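Local coordinates for protein L-lactate dehydrogenase (Trichomonas vaginalis, PDB 4UUN) that probably interconverts 2-oxo acids and L-2-hydroxy acids such as pyruvate and L-lactate, with NADH/NAD+ as hydride carrier, at residues V7-A12 and F84-M89; A98-S103 and G129-T134. All coordinates share one frame; numbering follows the deposited sequence. Where two conformers were deposited one is given.

Overall arrangement
Both contacts lie in the NAD-binding Rossmann domain and follow one another along the chain without nesting or crossing. Contact 1 closes first: from strand 5-10 the chain runs through helix 15-25, strands 35-40 and 64-70 and their connections, then returns with strand 82-85 to lie parallel beside strand 5-10. Contact 2 opens after the loop that leaves strand 82-85, where helix 97-118 begins, and closes beyond strand 124-127, at the start of helix 132-141. The two touch through Leu-85 O and Gly-129 N, a probable hydrogen bond between the end of strand 82-85 and the loop after strand 124-127, and through Met-89 packing on Leu-100. Both reach the bound dinucleotide.

Contact 1: V7-A12 and F84-M89; sequences VLITGA and FLVASM. With NAI (1,4-dihydronicotinamide adenine dinucleotide), chain D.
At the centre of the Rossmann sheet, where strands 5-10 and 82-85 run parallel and end at the dinucleotide, Thr-10 joins the two strand ends. Within these segments two backbone bonds link the strands: Phe-84 N gives to Leu-8 O at 2.8 Å, and Thr-10 N gives to Phe-84 O at 3.2 Å with an N-H...O angle of 167°. Past them segment 84-89 bends in an inverse gamma turn centred on Leu-85, and the threonine hydroxyl takes over from the backbone. Its OG1 stands between its own N and carbonyl carbon (chi1 66°), which turns it toward segment 84-89 to accept from Ala-87 N at 3.0 Å and, weakly, from Val-86 N. A water hydrogen-bonded to Thr-10 OG1 at 2.6 Å donates to Ala-87 O. The methyl faces apolar company instead, Thr-10 CG2 lying 3.8 Å from Leu-85 CD2, so a beta-branched residue with one polar arm suits both demands. On the sheet face that carries Ile-9, the Phe-84 ring receives Val-7 CG1 at its edge, 3.8 Å from CE1, and helix 15-25 covers it with Leu-20 and Ile-24. Gly-11, with positive phi and no side chain, lets the adenosine ribose lie close, CA 3.2 Å from NADH O4B. Ala-87 is small enough to set its CB 3.3 Å from adenine N3A, while Ser-88 OG accepts from O2D of the nicotinamide ribose. The Thr-10 hydroxyl thus takes the buried amide of Ala-87 and, weakly, that of Val-86, consistent with its steadying the turn that presents Ala-87 and Ser-88 to the cofactor.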
ATOM      1  N   VAL B   7      14.752  -3.432   9.133  1.00 16.37           N
ATOM      2  CA  VAL B   7      13.403  -3.966   9.301  1.00 16.86           C
ATOM      3  C   VAL B   7      13.271  -5.303   8.584  1.00 16.09           C
ATOM      4  O   VAL B   7      13.461  -5.371   7.371  1.00 14.67           O
ATOM      5  CB  VAL B   7      12.361  -2.993   8.690  1.00 15.18           C
ATOM      6  CG1 VAL B   7      10.927  -3.545   8.813  1.00 16.38           C
ATOM      7  CG2 VAL B   7      12.461  -1.619   9.342  1.00 16.31           C
ATOM      8  N   LEU B   8      12.935  -6.353   9.332  1.00 16.93           N
ATOM      9  CA  LEU B   8      12.702  -7.684   8.763  1.00 17.03           C
ATOM     10  C   LEU B   8      11.220  -7.928   8.466  1.00 15.33           C
ATOM     11  O   LEU B   8      10.358  -7.650   9.301  1.00 14.38           O
ATOM     12  CB  LEU B   8      13.195  -8.775   9.724  1.00 17.02           C
ATOM     13  CG  LEU B   8      12.813 -10.228   9.391  1.00 16.21           C
ATOM     14  CD1 LEU B   8      13.439 -10.698   8.081  1.00 17.26           C
ATOM     15  CD2 LEU B   8      13.221 -11.150  10.534  1.00 16.39           C
ATOM     16  N   ILE B   9      10.952  -8.475   7.279  1.00 15.34           N
ATOM     17  CA  ILE B   9       9.647  -9.023   6.929  1.00 15.48           C
ATOM     18  C   ILE B   9       9.831 -10.479   6.478  1.00 16.15           C
ATOM     19  O   ILE B   9      10.517 -10.736   5.485  1.00 16.30           O
ATOM     20  CB  ILE B   9       8.988  -8.230   5.772  1.00 12.01           C
ATOM     21  CG1 ILE B   9       8.847  -6.748   6.121  1.00 13.52           C
ATOM     22  CG2 ILE B   9       7.612  -8.805   5.431  1.00 10.03           C
ATOM     23  CD1 ILE B   9       8.479  -5.863   4.911  1.00 12.99           C
ATOM     24  N   THR B  10       9.225 -11.424   7.200  1.00 14.19           N
ATOM     25  CA  THR B  10       9.235 -12.833   6.789  1.00 13.84           C
ATOM     26  C   THR B  10       8.048 -13.088   5.883  1.00 15.59           C
ATOM     27  O   THR B  10       7.087 -12.321   5.887  1.00 16.90           O
ATOM     28  CB  THR B  10       9.160 -13.811   7.986  1.00 15.35           C
ATOM     29  OG1 THR B  10       7.892 -13.686   8.642  1.00 16.24           O
ATOM     30  CG2 THR B  10      10.285 -13.556   8.979  1.00 14.70           C
ATOM     31  N   GLY B  11       8.103 -14.175   5.118  1.00 16.07           N
ATOM     32  CA  GLY B  11       7.106 -14.435   4.092  1.00 16.40           C
ATOM     33  C   GLY B  11       6.976 -13.238   3.159  1.00 16.44           C
ATOM     34  O   GLY B  11       5.892 -12.916   2.677  1.00 16.68           O
ATOM     35  N   ALA B  12       8.103 -12.585   2.902  1.00 16.76           N
ATOM     36  CA  ALA B  12       8.114 -11.283   2.232  1.00 16.68           C
ATOM     37  C   ALA B  12       7.504 -11.288   0.832  1.00 17.68           C
ATOM     38  O   ALA B  12       7.071 -10.249   0.360  1.00 17.51           O
ATOM     39  CB  ALA B  12       9.536 -10.721   2.180  1.00 16.23           C
ATOM     40  N   PHE B  84       8.520  -8.030  11.328  1.00 13.05           N
ATOM     41  CA  PHE B  84       7.143  -8.401  11.061  1.00 14.26           C
ATOM     42  C   PHE B  84       7.151  -9.887  10.702  1.00 14.89           C
ATOM     43  O   PHE B  84       7.519 -10.260   9.582  1.00 14.84           O
ATOM     44  CB  PHE B  84       6.576  -7.567   9.902  1.00 15.34           C
ATOM     45  CG  PHE B  84       6.461  -6.092  10.205  1.00 14.88           C
ATOM     46  CD1 PHE B  84       7.550  -5.247  10.057  1.00 14.87           C
ATOM     47  CD2 PHE B  84       5.255  -5.550  10.621  1.00 13.86           C
ATOM     48  CE1 PHE B  84       7.439  -3.897  10.331  1.00 13.40           C
ATOM     49  CE2 PHE B  84       5.138  -4.201  10.899  1.00 13.08           C
ATOM     50  CZ  PHE B  84       6.225  -3.373  10.755  1.00 13.46           C
ATOM     51  N   LEU B  85       6.788 -10.734  11.663  1.00 13.88           N
ATOM     52  CA  LEU B  85       6.790 -12.177  11.440  1.00 13.57           C
ATOM     53  C   LEU B  85       5.460 -12.603  10.832  1.00 12.57           C
ATOM     54  O   LEU B  85       4.526 -13.008  11.538  1.00 12.18           O
ATOM     55  CB  LEU B  85       7.065 -12.937  12.736  1.00 14.15           C
ATOM     56  CG  LEU B  85       8.355 -12.574  13.476  1.00 15.39           C
ATOM     57  CD1 LEU B  85       8.549 -13.507  14.667  1.00 17.45           C
ATOM     58  CD2 LEU B  85       9.569 -12.629  12.557  1.00 15.23           C
ATOM     59  N   VAL B  86       5.402 -12.519   9.508  1.00 11.84           N
ATOM     60  CA  VAL B  86       4.182 -12.774   8.755  1.00 12.95           C
ATOM     61  C   VAL B  86       4.061 -14.241   8.366  1.00 12.66           C
ATOM     62  O   VAL B  86       2.975 -14.815   8.387  1.00 12.11           O
ATOM     63  CB  VAL B  86       4.167 -11.897   7.477  1.00 14.81           C
ATOM     64  CG1 VAL B  86       2.955 -12.194   6.620  1.00 16.14           C
ATOM     65  CG2 VAL B  86       4.220 -10.419   7.852  1.00 14.46           C
ATOM     66  N   ALA B  87       5.183 -14.853   8.014  1.00 13.48           N
ATOM     67  CA  ALA B  87       5.180 -16.246   7.572  1.00 14.98           C
ATOM     68  C   ALA B  87       4.708 -17.204   8.663  1.00 15.44           C
ATOM     69  O   ALA B  87       5.059 -17.045   9.827  1.00 13.29           O
ATOM     70  CB  ALA B  87       6.568 -16.642   7.120  1.00 15.24           C
ATOM     71  N   SER B  88       3.931 -18.206   8.260  1.00 15.29           N
ATOM     72  CA  SER B  88       3.549 -19.311   9.126  1.00 16.37           C
ATOM     73  C   SER B  88       3.183 -20.503   8.250  1.00 18.20           C
ATOM     74  O   SER B  88       3.069 -20.371   7.027  1.00 18.82           O
ATOM     75  CB  SER B  88       2.349 -18.920   9.979  1.00 18.82           C
ATOM     76  OG  SER B  88       1.240 -18.623   9.151  1.00 23.10           O
ATOM     77  N   MET B  89       2.999 -21.665   8.871  0.52 18.27           N
ATOM     78  CA  MET B  89       2.585 -22.868   8.150  0.52 19.11           C
ATOM     79  C   MET B  89       1.059 -22.923   8.102  0.52 19.33           C
ATOM     80  O   MET B  89       0.412 -22.981   9.148  0.52 18.69           O
ATOM     81  CB  MET B  89       3.132 -24.117   8.847  0.52 20.64           C
ATOM     82  CG  MET B  89       2.704 -25.434   8.213  0.52 23.06           C
ATOM     83  SD  MET B  89       3.410 -25.677   6.576  0.52 33.07           S
ATOM     84  CE  MET B  89       1.957 -26.218   5.684  0.52 48.78           C
TER
HETATM   85  PA  NAI D 345       0.604 -15.656   1.337  0.79 43.01           P
HETATM   86  O1A NAI D 345       0.336 -17.134   1.183  0.79 46.74           O
HETATM   87  O2A NAI D 345       0.256 -14.699   0.217  0.79 38.47           O
HETATM   88  O5B NAI D 345       2.164 -15.461   1.696  0.79 39.80           O
HETATM   89  C5B NAI D 345       2.817 -16.156   2.756  0.79 37.23           C
HETATM   90  C4B NAI D 345       4.317 -16.154   2.480  0.79 34.53           C
HETATM   91  O4B NAI D 345       5.037 -16.815   3.528  0.79 35.55           O
HETATM   92  C3B NAI D 345       4.677 -16.881   1.187  0.79 31.04           C
HETATM   93  O3B NAI D 345       5.458 -16.007   0.366  0.79 27.60           O
HETATM   94  C2B NAI D 345       5.474 -18.104   1.622  0.79 32.05           C
HETATM   95  O2B NAI D 345       6.474 -18.508   0.678  0.79 29.81           O
HETATM   96  C1B NAI D 345       6.074 -17.594   2.918  0.79 35.18           C
HETATM   97  N9A NAI D 345       6.592 -18.620   3.852  0.79 35.82           N
HETATM   98  C8A NAI D 345       6.071 -19.827   4.160  0.79 35.91           C
HETATM   99  N7A NAI D 345       6.855 -20.457   5.080  0.79 35.50           N
HETATM  100  C5A NAI D 345       7.891 -19.642   5.368  0.79 36.00           C
HETATM  101  C6A NAI D 345       9.084 -19.675   6.251  0.79 38.49           C
HETATM  102  N6A NAI D 345       9.343 -20.748   7.038  0.79 41.60           N
HETATM  103  N1A NAI D 345       9.908 -18.595   6.239  0.79 35.89           N
HETATM  104  C2A NAI D 345       9.674 -17.510   5.464  0.79 32.44           C
HETATM  105  N3A NAI D 345       8.613 -17.423   4.637  0.79 31.52           N
HETATM  106  C4A NAI D 345       7.713 -18.434   4.546  0.79 34.33           C
HETATM  107  O3  NAI D 345      -0.145 -15.164   2.674  0.79 77.31           O
HETATM  108  PN  NAI D 345      -0.569 -13.723   3.256  0.79 46.80           P
HETATM  109  O1N NAI D 345      -1.931 -13.359   2.702  0.79 48.97           O
HETATM  110  O2N NAI D 345       0.604 -12.785   3.089  0.79 43.94           O
HETATM  111  O5D NAI D 345      -0.748 -14.054   4.821  0.79 36.24           O
HETATM  112  C5D NAI D 345       0.370 -14.548   5.544  0.79 37.01           C
HETATM  113  C4D NAI D 345      -0.035 -14.935   6.958  0.79 40.46           C
HETATM  114  O4D NAI D 345      -0.528 -13.829   7.719  0.79 40.75           O
HETATM  115  C3D NAI D 345      -1.143 -15.971   6.974  0.79 43.39           C
HETATM  116  O3D NAI D 345      -0.601 -17.290   6.811  0.79 49.52           O
HETATM  117  C2D NAI D 345      -1.790 -15.749   8.325  0.79 36.71           C
HETATM  118  O2D NAI D 345      -1.226 -16.676   9.249  0.79 25.58           O
HETATM  119  C1D NAI D 345      -1.400 -14.329   8.742  0.79 41.31           C
HETATM  120  N1N NAI D 345      -2.543 -13.419   8.979  0.79 44.85           N
HETATM  121  C2N NAI D 345      -2.603 -12.802  10.162  0.79 44.26           C
HETATM  122  C3N NAI D 345      -3.614 -11.919  10.524  0.79 40.76           C
HETATM  123  C7N NAI D 345      -3.633 -11.233  11.881  0.79 33.04           C
HETATM  124  O7N NAI D 345      -4.205 -10.186  12.152  0.79 25.17           O
HETATM  125  N7N NAI D 345      -2.962 -11.800  12.907  0.79 32.06           N
HETATM  126  C4N NAI D 345      -4.712 -11.607   9.540  0.79 43.00           C
HETATM  127  C5N NAI D 345      -4.546 -12.327   8.280  0.79 45.08           C
HETATM  128  C6N NAI D 345      -3.478 -13.194   8.047  0.79 46.17           C
HETATM  129  O   HOH W   1       7.416 -15.494  10.492  1.00 14.65           O

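Contact 2: A98-S103 and G129-T134; sequences ADLISS and GNPDNT. With NAI (1,4-dihydronicotinamide adenine dinucleotide), chain D.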
ATOM      1  N   ALA B  98      -5.277 -27.960  16.788  1.00 19.77           N
ATOM      2  CA  ALA B  98      -4.149 -28.541  17.517  1.00 19.66           C
ATOM      3  C   ALA B  98      -2.981 -28.840  16.584  1.00 18.25           C
ATOM      4  O   ALA B  98      -1.820 -28.664  16.952  1.00 16.95           O
ATOM      5  CB  ALA B  98      -4.582 -29.805  18.249  1.00 22.13           C
ATOM      6  N   ASP B  99      -3.290 -29.288  15.371  1.00 18.64           N
ATOM      7  CA  ASP B  99      -2.261 -29.593  14.381  1.00 19.27           C
ATOM      8  C   ASP B  99      -1.618 -28.315  13.848  1.00 18.00           C
ATOM      9  O   ASP B  99      -0.418 -28.277  13.585  1.00 17.76           O
ATOM     10  CB  ASP B  99      -2.868 -30.395  13.234  1.00 21.04           C
ATOM     11  CG  ASP B  99      -3.453 -31.698  13.700  1.00 22.45           C
ATOM     12  OD1 ASP B  99      -2.691 -32.507  14.268  1.00 22.88           O
ATOM     13  OD2 ASP B  99      -4.675 -31.895  13.536  1.00 22.34           O
ATOM     14  N   LEU B 100      -2.426 -27.273  13.685  1.00 17.49           N
ATOM     15  CA  LEU B 100      -1.915 -25.961  13.291  1.00 16.83           C
ATOM     16  C   LEU B 100      -0.920 -25.422  14.319  1.00 15.91           C
ATOM     17  O   LEU B 100       0.163 -24.926  13.969  1.00 15.95           O
ATOM     18  CB  LEU B 100      -3.073 -24.974  13.125  1.00 18.93           C
ATOM     19  CG  LEU B 100      -2.675 -23.549  12.728  1.00 20.77           C
ATOM     20  CD1 LEU B 100      -2.109 -23.510  11.322  1.00 22.01           C
ATOM     21  CD2 LEU B 100      -3.866 -22.619  12.851  1.00 22.11           C
ATOM     22  N   ILE B 101      -1.288 -25.514  15.594  1.00 15.79           N
ATOM     23  CA  ILE B 101      -0.397 -25.086  16.655  1.00 15.48           C
ATOM     24  C   ILE B 101       0.895 -25.893  16.576  1.00 16.04           C
ATOM     25  O   ILE B 101       1.996 -25.333  16.623  1.00 15.66           O
ATOM     26  CB  ILE B 101      -1.070 -25.243  18.039  1.00 16.44           C
ATOM     27  CG1 ILE B 101      -2.253 -24.275  18.158  1.00 16.81           C
ATOM     28  CG2 ILE B 101      -0.073 -24.978  19.157  1.00 16.43           C
ATOM     29  CD1 ILE B 101      -3.306 -24.697  19.173  1.00 18.01           C
ATOM     30  N   SER B 102       0.757 -27.210  16.436  1.00 16.90           N
ATOM     31  CA  SER B 102       1.908 -28.108  16.382  1.00 18.28           C
ATOM     32  C   SER B 102       2.877 -27.793  15.240  1.00 19.46           C
ATOM     33  O   SER B 102       4.083 -27.652  15.455  1.00 19.29           O
ATOM     34  CB  SER B 102       1.432 -29.558  16.252  1.00 18.62           C
ATOM     35  OG  SER B 102       0.746 -29.963  17.423  1.00 19.21           O
ATOM     36  N   SER B 103       2.355 -27.703  14.024  1.00 20.36           N
ATOM     37  CA  SER B 103       3.209 -27.460  12.866  1.00 21.77           C
ATOM     38  C   SER B 103       3.977 -26.156  13.035  1.00 21.19           C
ATOM     39  O   SER B 103       5.160 -26.072  12.707  1.00 22.48           O
ATOM     40  CB  SER B 103       2.390 -27.430  11.573  1.00 24.45           C
ATOM     41  OG  SER B 103       1.430 -26.392  11.606  1.00 26.50           O
ATOM     42  N   GLY B 129       1.757 -14.045  11.788  1.00 13.58           N
ATOM     43  CA  GLY B 129       1.393 -15.393  11.375  1.00 14.58           C
ATOM     44  C   GLY B 129       0.637 -16.190  12.431  1.00 14.20           C
ATOM     45  O   GLY B 129       0.995 -16.179  13.611  1.00 12.76           O
ATOM     46  N   ASN B 130      -0.403 -16.896  11.994  1.00 14.01           N
ATOM     47  CA  ASN B 130      -1.238 -17.619  12.939  0.72 16.09           C
ATOM     48  C   ASN B 130      -0.747 -19.029  13.255  1.00 15.39           C
ATOM     49  O   ASN B 130      -0.077 -19.670  12.449  1.00 14.22           O
ATOM     50  CB  ASN B 130      -2.693 -17.617  12.479  0.72 19.21           C
ATOM     51  CG  ASN B 130      -3.385 -16.306  12.799  0.72 23.10           C
ATOM     52  OD1 ASN B 130      -3.300 -15.803  13.928  0.72 23.28           O
ATOM     53  ND2 ASN B 130      -4.051 -15.731  11.809  0.72 26.14           N
ATOM     54  N   PRO B 131      -1.047 -19.509  14.476  1.00 14.42           N
ATOM     55  CA  PRO B 131      -1.782 -18.869  15.576  1.00 13.94           C
ATOM     56  C   PRO B 131      -0.877 -17.878  16.311  1.00 11.35           C
ATOM     57  O   PRO B 131       0.082 -18.293  16.966  1.00 11.09           O
ATOM     58  CB  PRO B 131      -2.174 -20.051  16.461  1.00 14.01           C
ATOM     59  CG  PRO B 131      -1.100 -21.069  16.223  1.00 15.71           C
ATOM     60  CD  PRO B 131      -0.630 -20.883  14.814  1.00 14.56           C
ATOM     61  N   ASP B 132      -1.162 -16.584  16.197  1.00 11.97           N
ATOM     62  CA  ASP B 132      -0.149 -15.586  16.551  1.00 12.82           C
ATOM     63  C   ASP B 132       0.200 -15.500  18.046  1.00 14.06           C
ATOM     64  O   ASP B 132       1.383 -15.438  18.388  1.00 14.45           O
ATOM     65  CB  ASP B 132      -0.467 -14.211  15.954  1.00 14.69           C
ATOM     66  CG  ASP B 132      -1.816 -13.668  16.378  1.00 17.64           C
ATOM     67  OD1 ASP B 132      -2.676 -14.428  16.875  1.00 18.87           O
ATOM     68  OD2 ASP B 132      -2.010 -12.458  16.200  1.00 19.69           O
ATOM     69  N   ASN B 133      -0.790 -15.481  18.938  1.00 13.40           N
ATOM     70  CA  ASN B 133      -0.482 -15.454  20.375  1.00 13.09           C
ATOM     71  C   ASN B 133       0.472 -16.586  20.749  1.00 11.68           C
ATOM     72  O   ASN B 133       1.465 -16.383  21.453  1.00 11.89           O
ATOM     73  CB  ASN B 133      -1.748 -15.587  21.237  1.00 12.15           C
ATOM     74  CG  ASN B 133      -2.731 -14.457  21.022  1.00 13.62           C
ATOM     75  OD1 ASN B 133      -3.212 -14.245  19.915  1.00 13.20           O
ATOM     76  ND2 ASN B 133      -3.054 -13.741  22.093  1.00 13.66           N
ATOM     77  N   THR B 134       0.168 -17.788  20.287  1.00 13.78           N
ATOM     78  CA  THR B 134       0.953 -18.945  20.698  1.00 14.31           C
ATOM     79  C   THR B 134       2.302 -18.977  19.981  1.00 14.92           C
ATOM     80  O   THR B 134       3.318 -19.311  20.593  1.00 15.98           O
ATOM     81  CB  THR B 134       0.162 -20.251  20.514  1.00 14.75           C
ATOM     82  OG1 THR B 134      -0.978 -20.213  21.382  1.00 15.40           O
ATOM     83  CG2 THR B 134       1.016 -21.473  20.877  1.00 14.96           C
TER
HETATM   84  PA  NAI D 345       0.604 -15.656   1.337  0.79 43.01           P
HETATM   85  O1A NAI D 345       0.336 -17.134   1.183  0.79 46.74           O
HETATM   86  O2A NAI D 345       0.256 -14.699   0.217  0.79 38.47           O
HETATM   87  O5B NAI D 345       2.164 -15.461   1.696  0.79 39.80           O
HETATM   88  C5B NAI D 345       2.817 -16.156   2.756  0.79 37.23           C
HETATM   89  C4B NAI D 345       4.317 -16.154   2.480  0.79 34.53           C
HETATM   90  O4B NAI D 345       5.037 -16.815   3.528  0.79 35.55           O
HETATM   91  C3B NAI D 345       4.677 -16.881   1.187  0.79 31.04           C
HETATM   92  O3B NAI D 345       5.458 -16.007   0.366  0.79 27.60           O
HETATM   93  C2B NAI D 345       5.474 -18.104   1.622  0.79 32.05           C
HETATM   94  O2B NAI D 345       6.474 -18.508   0.678  0.79 29.81           O
HETATM   95  C1B NAI D 345       6.074 -17.594   2.918  0.79 35.18           C
HETATM   96  N9A NAI D 345       6.592 -18.620   3.852  0.79 35.82           N
HETATM   97  C8A NAI D 345       6.071 -19.827   4.160  0.79 35.91           C
HETATM   98  N7A NAI D 345       6.855 -20.457   5.080  0.79 35.50           N
HETATM   99  C5A NAI D 345       7.891 -19.642   5.368  0.79 36.00           C
HETATM  100  C6A NAI D 345       9.084 -19.675   6.251  0.79 38.49           C
HETATM  101  N6A NAI D 345       9.343 -20.748   7.038  0.79 41.60           N
HETATM  102  N1A NAI D 345       9.908 -18.595   6.239  0.79 35.89           N
HETATM  103  C2A NAI D 345       9.674 -17.510   5.464  0.79 32.44           C
HETATM  104  N3A NAI D 345       8.613 -17.423   4.637  0.79 31.52           N
HETATM  105  C4A NAI D 345       7.713 -18.434   4.546  0.79 34.33           C
HETATM  106  O3  NAI D 345      -0.145 -15.164   2.674  0.79 77.31           O
HETATM  107  PN  NAI D 345      -0.569 -13.723   3.256  0.79 46.80           P
HETATM  108  O1N NAI D 345      -1.931 -13.359   2.702  0.79 48.97           O
HETATM  109  O2N NAI D 345       0.604 -12.785   3.089  0.79 43.94           O
HETATM  110  O5D NAI D 345      -0.748 -14.054   4.821  0.79 36.24           O
HETATM  111  C5D NAI D 345       0.370 -14.548   5.544  0.79 37.01           C
HETATM  112  C4D NAI D 345      -0.035 -14.935   6.958  0.79 40.46           C
HETATM  113  O4D NAI D 345      -0.528 -13.829   7.719  0.79 40.75           O
HETATM  114  C3D NAI D 345      -1.143 -15.971   6.974  0.79 43.39           C
HETATM  115  O3D NAI D 345      -0.601 -17.290   6.811  0.79 49.52           O
HETATM  116  C2D NAI D 345      -1.790 -15.749   8.325  0.79 36.71           C
HETATM  117  O2D NAI D 345      -1.226 -16.676   9.249  0.79 25.58           O
HETATM  118  C1D NAI D 345      -1.400 -14.329   8.742  0.79 41.31           C
HETATM  119  N1N NAI D 345      -2.543 -13.419   8.979  0.79 44.85           N
HETATM  120  C2N NAI D 345      -2.603 -12.802  10.162  0.79 44.26           C
HETATM  121  C3N NAI D 345      -3.614 -11.919  10.524  0.79 40.76           C
HETATM  122  C7N NAI D 345      -3.633 -11.233  11.881  0.79 33.04           C
HETATM  123  O7N NAI D 345      -4.205 -10.186  12.152  0.79 25.17           O
HETATM  124  N7N NAI D 345      -2.962 -11.800  12.907  0.79 32.06           N
HETATM  125  C4N NAI D 345      -4.712 -11.607   9.540  0.79 43.00           C
HETATM  126  C5N NAI D 345      -4.546 -12.327   8.280  0.79 45.08           C
HETATM  127  C6N NAI D 345      -3.478 -13.194   8.047  0.79 46.17           C
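Apolar packing joins the two segments: Pro-131 turns its ring toward helix 97-118 and meets two successive residues there. Its CD lies 4.0 Å from Leu-100 CG, the two side chains sliding past each other in opposite directions, and its CG lies 3.9 Å from Ile-101 CG1. Ile-101 divides its branches: CG1 goes to the proline, whereas CG2, anti to the backbone N, reaches Thr-134 CG2 at 4.1 Å, the two side chains crossing at about a right angle. Threonine suits this place because its methyl packs on the isoleucine while OG1 bonds to Glu-323.

Polar bonds shape the loop that carries the proline. The peptide before Pro-131 is cis, and in the conformer given Asn-130 OD1 spans it to accept from Asp-132 N at 3.2 Å, on a lone pair in the carbonyl plane, an Asx turn with Pro-131 at the N-cap position of helix 132-141. On the cofactor side Asn-130 N gives NADH O2D, on the nicotinamide ribose, a bond of 2.9 Å at 168°. Asp-132 OD1 bonds to ND1 of His-186, the predicted proton acceptor, so this helix start is tied to the probable catalytic histidine.

Helix 97-118 thus packs against the first turn of helix 132-141 and the loop leading into it from strand 124-127. The long C-terminal helix 307-337 lies against both, touching Ile-101 through Glu-323 and Ala-327 and Asn-133 through Leu-320, while Asp-132 and Asn-133 rest on Ser-153 of strand 151-153.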